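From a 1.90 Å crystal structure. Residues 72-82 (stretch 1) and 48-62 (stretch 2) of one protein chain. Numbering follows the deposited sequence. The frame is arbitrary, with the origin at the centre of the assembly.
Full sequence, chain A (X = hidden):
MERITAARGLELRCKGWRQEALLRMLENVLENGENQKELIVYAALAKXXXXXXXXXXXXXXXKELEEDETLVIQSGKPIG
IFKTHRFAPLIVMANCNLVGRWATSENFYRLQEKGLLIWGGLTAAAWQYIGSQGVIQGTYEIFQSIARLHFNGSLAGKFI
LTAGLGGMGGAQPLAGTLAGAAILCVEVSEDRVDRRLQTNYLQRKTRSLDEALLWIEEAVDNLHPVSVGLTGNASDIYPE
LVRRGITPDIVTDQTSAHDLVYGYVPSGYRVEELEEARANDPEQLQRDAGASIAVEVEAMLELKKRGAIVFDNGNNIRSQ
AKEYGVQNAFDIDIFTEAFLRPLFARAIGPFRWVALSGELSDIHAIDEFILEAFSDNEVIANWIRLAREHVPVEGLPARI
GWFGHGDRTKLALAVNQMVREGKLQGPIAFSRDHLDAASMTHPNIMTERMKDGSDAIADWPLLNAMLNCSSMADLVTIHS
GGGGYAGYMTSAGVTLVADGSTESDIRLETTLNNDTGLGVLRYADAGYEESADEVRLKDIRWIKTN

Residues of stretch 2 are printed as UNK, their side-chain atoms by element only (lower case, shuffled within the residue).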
# COMPACT_ATOMS: atom_id res chain seq x y z
N VAL A 72 15.96 -1.21 4.60
CA VAL A 72 14.73 -1.54 3.88
C VAL A 72 14.54 -3.05 3.92
O VAL A 72 15.43 -3.80 3.50
CB VAL A 72 14.78 -1.05 2.43
CG1 VAL A 72 13.72 -1.75 1.63
CG2 VAL A 72 14.63 0.49 2.41
N ILE A 73 13.39 -3.49 4.43
CA ILE A 73 13.06 -4.92 4.47
C ILE A 73 11.84 -5.14 3.58
O ILE A 73 10.84 -4.39 3.65
CB ILE A 73 12.83 -5.40 5.92
CG1 ILE A 73 14.18 -5.49 6.64
CG2 ILE A 73 12.09 -6.78 5.95
CD1 ILE A 73 14.03 -5.61 8.17
N GLN A 74 11.90 -6.19 2.75
CA GLN A 74 10.85 -6.48 1.78
C GLN A 74 10.39 -7.92 1.98
O GLN A 74 11.19 -8.86 1.80
CB GLN A 74 11.37 -6.24 0.35
CG GLN A 74 10.39 -6.52 -0.78
CD GLN A 74 10.54 -7.91 -1.38
OE1 GLN A 74 11.66 -8.43 -1.51
NE2 GLN A 74 9.42 -8.52 -1.77
N SER A 75 9.09 -8.10 2.23
CA SER A 75 8.56 -9.38 2.70
C SER A 75 9.60 -10.18 3.49
O SER A 75 9.94 -11.32 3.14
CB SER A 75 8.00 -10.15 1.51
OG SER A 75 6.80 -9.53 1.07
N GLY A 76 10.15 -9.58 4.54
CA GLY A 76 10.98 -10.28 5.48
C GLY A 76 12.42 -10.45 5.05
O GLY A 76 13.17 -11.16 5.74
N LYS A 77 12.84 -9.81 3.96
CA LYS A 77 14.20 -9.95 3.49
C LYS A 77 14.88 -8.58 3.48
O LYS A 77 14.31 -7.62 2.95
CB LYS A 77 14.20 -10.56 2.07
CG LYS A 77 15.59 -10.85 1.44
CD LYS A 77 15.34 -11.14 -0.04
CE LYS A 77 16.54 -11.01 -0.90
NZ LYS A 77 16.17 -11.56 -2.23
N PRO A 78 16.04 -8.43 4.11
CA PRO A 78 16.74 -7.14 4.08
C PRO A 78 17.30 -6.89 2.67
O PRO A 78 17.89 -7.78 2.06
CB PRO A 78 17.86 -7.32 5.12
CG PRO A 78 18.19 -8.78 4.96
CD PRO A 78 16.87 -9.49 4.71
N ILE A 79 17.05 -5.70 2.14
CA ILE A 79 17.38 -5.36 0.76
C ILE A 79 18.54 -4.40 0.69
O ILE A 79 19.51 -4.63 -0.03
CB ILE A 79 16.16 -4.77 0.02
CG1 ILE A 79 14.96 -5.71 0.05
CG2 ILE A 79 16.56 -4.41 -1.49
CD1 ILE A 79 15.21 -7.08 -0.54
N GLY A 80 18.46 -3.29 1.42
CA GLY A 80 19.55 -2.34 1.33
C GLY A 80 19.55 -1.38 2.49
O GLY A 80 18.61 -1.30 3.29
N ILE A 81 20.66 -0.65 2.60
CA ILE A 81 20.83 0.37 3.62
C ILE A 81 20.91 1.71 2.92
O ILE A 81 21.69 1.86 1.98
CB ILE A 81 22.11 0.14 4.46
CG1 ILE A 81 22.13 -1.27 5.04
CG2 ILE A 81 22.26 1.21 5.53
CD1 ILE A 81 23.51 -1.73 5.53
N PHE A 82 20.14 2.68 3.40
CA PHE A 82 20.07 3.99 2.75
C PHE A 82 20.35 5.09 3.75
O PHE A 82 19.95 5.00 4.91
CB PHE A 82 18.69 4.22 2.10
CG PHE A 82 18.36 3.22 1.04
CD1 PHE A 82 18.73 3.45 -0.28
CD2 PHE A 82 17.77 2.01 1.38
CE1 PHE A 82 18.47 2.50 -1.28
CE2 PHE A 82 17.50 1.06 0.39
CZ PHE A 82 17.82 1.31 -0.93
N UNK A 48 8.65 -14.03 11.21
CA UNK A 48 9.46 -12.89 11.59
C UNK A 48 10.42 -12.44 10.51
O UNK A 48 10.92 -11.32 10.57
c UNK A 48 10.26 -13.23 12.85
N UNK A 49 10.76 -13.33 9.57
CA UNK A 49 11.68 -13.00 8.47
C UNK A 49 11.42 -14.01 7.38
O UNK A 49 10.74 -15.01 7.60
c UNK A 49 13.15 -13.06 8.88
N UNK A 50 11.98 -13.76 6.19
CA UNK A 50 11.61 -14.64 5.10
C UNK A 50 12.24 -16.02 5.26
O UNK A 50 11.65 -17.02 4.88
n UNK A 50 11.41 -12.87 1.13
c UNK A 50 11.99 -14.05 3.75
n UNK A 50 11.38 -10.89 -0.06
c UNK A 50 11.37 -14.85 2.63
c UNK A 50 11.72 -14.31 1.28
c UNK A 50 11.62 -12.20 0.01
n UNK A 50 12.14 -12.83 -1.05
N UNK A 51 13.43 -16.07 5.84
CA UNK A 51 14.18 -17.32 5.94
C UNK A 51 15.37 -17.03 6.84
O UNK A 51 15.59 -15.88 7.26
n UNK A 51 14.69 -16.54 2.49
o UNK A 51 16.10 -16.01 4.16
c UNK A 51 15.20 -16.72 3.71
c UNK A 51 14.60 -17.83 4.56
N UNK A 52 16.13 -18.09 7.17
CA UNK A 52 17.21 -17.91 8.13
C UNK A 52 18.32 -17.04 7.57
O UNK A 52 18.85 -16.18 8.28
c UNK A 52 16.41 -18.22 12.98
c UNK A 52 16.93 -18.36 11.70
c UNK A 52 17.74 -19.26 8.63
c UNK A 52 16.79 -19.88 9.58
n UNK A 52 15.23 -21.23 10.45
c UNK A 52 15.44 -19.13 13.48
c UNK A 52 16.01 -20.97 9.36
c UNK A 52 14.97 -20.16 12.70
c UNK A 52 15.51 -20.31 11.43
c UNK A 52 16.48 -19.42 10.90
N UNK A 53 18.69 -17.21 6.31
CA UNK A 53 19.62 -16.24 5.70
C UNK A 53 19.17 -14.80 5.87
O UNK A 53 19.98 -13.94 6.24
c UNK A 53 18.31 -18.29 5.38
c UNK A 53 19.65 -16.66 4.23
c UNK A 53 19.28 -18.10 4.23
N UNK A 54 17.89 -14.51 5.63
CA UNK A 54 17.41 -13.14 5.84
C UNK A 54 17.55 -12.72 7.30
O UNK A 54 17.96 -11.59 7.59
c UNK A 54 15.95 -13.04 5.41
o UNK A 54 15.87 -13.24 4.01
N UNK A 55 17.19 -13.62 8.23
CA UNK A 55 17.31 -13.29 9.65
C UNK A 55 18.75 -12.92 10.00
O UNK A 55 19.01 -11.90 10.65
c UNK A 55 18.78 -14.88 13.71
c UNK A 55 16.82 -13.62 14.18
c UNK A 55 18.41 -14.98 12.38
c UNK A 55 17.24 -14.39 11.93
c UNK A 55 16.45 -13.71 12.84
o UNK A 55 18.36 -14.10 15.92
c UNK A 55 16.83 -14.49 10.49
c UNK A 55 17.98 -14.21 14.60
N UNK A 56 19.71 -13.77 9.63
CA UNK A 56 21.10 -13.46 9.99
C UNK A 56 21.56 -12.15 9.38
O UNK A 56 22.30 -11.39 10.03
c UNK A 56 21.63 -17.21 12.04
c UNK A 56 22.02 -14.60 9.56
c UNK A 56 21.75 -15.87 10.30
c UNK A 56 21.27 -17.06 9.88
n UNK A 56 21.21 -17.88 10.99
n UNK A 56 21.97 -15.99 11.66
N UNK A 57 21.17 -11.88 8.12
CA UNK A 57 21.58 -10.61 7.50
C UNK A 57 20.88 -9.42 8.14
O UNK A 57 21.50 -8.36 8.31
c UNK A 57 21.30 -10.65 5.99
N UNK A 58 19.62 -9.57 8.58
CA UNK A 58 18.99 -8.51 9.37
C UNK A 58 19.76 -8.28 10.67
O UNK A 58 20.04 -7.13 11.05
c UNK A 58 15.28 -9.41 8.52
c UNK A 58 17.51 -8.86 9.65
c UNK A 58 16.92 -7.95 10.74
c UNK A 58 16.69 -8.81 8.36
N UNK A 59 20.11 -9.35 11.38
CA UNK A 59 20.84 -9.20 12.63
C UNK A 59 22.17 -8.49 12.40
O UNK A 59 22.51 -7.52 13.10
c UNK A 59 21.02 -10.56 13.33
c UNK A 59 19.67 -11.05 13.81
c UNK A 59 21.98 -10.43 14.53
N UNK A 60 22.95 -8.95 11.41
CA UNK A 60 24.22 -8.28 11.09
C UNK A 60 23.99 -6.80 10.78
O UNK A 60 24.70 -5.92 11.29
n UNK A 60 24.35 -12.20 6.37
c UNK A 60 25.03 -12.13 7.51
c UNK A 60 26.42 -10.77 9.04
c UNK A 60 24.91 -8.95 9.90
n UNK A 60 25.13 -13.21 8.30
n UNK A 60 25.63 -10.99 7.84
c UNK A 60 25.55 -10.28 10.21
N UNK A 61 23.00 -6.52 9.94
CA UNK A 61 22.76 -5.13 9.55
C UNK A 61 22.42 -4.25 10.75
O UNK A 61 22.92 -3.13 10.86
c UNK A 61 21.45 -3.58 8.08
c UNK A 61 21.65 -5.05 8.52
o UNK A 61 21.99 -5.85 7.38
N UNK A 62 21.55 -4.73 11.65
CA UNK A 62 21.17 -3.92 12.79
C UNK A 62 22.34 -3.63 13.71
O UNK A 62 22.37 -2.58 14.35
c UNK A 62 20.06 -4.61 13.62
c UNK A 62 18.22 -3.02 13.23
c UNK A 62 18.64 -4.45 13.06
c UNK A 62 17.69 -5.39 13.77
O HOH W 1 12.69 -10.53 -2.97

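Position 48 has one side-chain carbon, directed away from the hairpin, and is Ala-48. Position 49 also carries a single carbon, set sideways, while its CA lies 3.6 Å from Gly-76 O; it is Ala-49.

At position 50 three carbons lead to a nitrogen and then to a carbon bearing two more nitrogens, a guanidinium group aimed at the turn of stretch 1. This is Arg-50. Its NE donates to Ser-75 O (2.9 Å), and its NH2 donates to Gln-74 O (2.8 Å) and to Gln-74 OE1 (2.9 Å). Water 1 accepts from Arg-50 NH1 (3.0 Å) and donates to Gln-74 OE1 (2.8 Å), while Lys-77 CB covers one face of the guanidinium, 3.5 Å from Arg-50 NH2.

Position 51 has two carbons, the second carrying one oxygen and one nitrogen: Asn-51, the helix N-cap. Position 52, one carbon followed by fused five- and six-membered rings with a single nitrogen, is Trp-52, out of reach of stretch 1. Three carbons closing onto the backbone nitrogen make position 53 Pro-53.

One carbon and one oxygen identify position 54 as Ser-54. Its CB sits 3.4 Å from Gly-76 O, and both its N and OG donate to Asn-51 OD1, each at 2.8 Å, the first being the capping bond.

Position 55 bears a six-carbon ring with an oxygen, and position 56 a five-membered ring of three carbons and two nitrogens; they are Tyr-55 and His-56, both directed away. The lone carbon at position 57, 3.8 Å from Pro-78 CG, is CB of Ala-57. Position 58 has four carbons, forked at the first with one arm two carbons long: Ile-58, whose CG1 lies 3.7 Å from Pro-78 CD and whose CD1 lies 4.0 Å from Ile-73 CD1.

Position 59, one carbon carrying two, is Val-59; position 60, with a second guanidinium, is Arg-60. Neither touches the hairpin. A carbon bearing one oxygen and one carbon makes position 61 Thr-61: CG2 meets Ile-81 CD1 at 3.8 Å, while OG1 donates to Ala-57 O (2.7 Å). Four carbons forked at the second make position 62 Leu-62, also without contact.

The contact thus joins a polar end to an apolar one. Arg-50 reads the type I' turn through three successive carbonyls, its own N donating to Gly-76 O (2.9 Å). Gly-76 permits this approach, since an ideal CB there would lie 2.7 Å from Arg-50 N. Beyond the turn, Pro-78 packs on Ala-57 and Ile-58, and the helix crosses strand 77-82 at 51°.

Stretch 2 48-62: AARNWPSYHAIVRTL
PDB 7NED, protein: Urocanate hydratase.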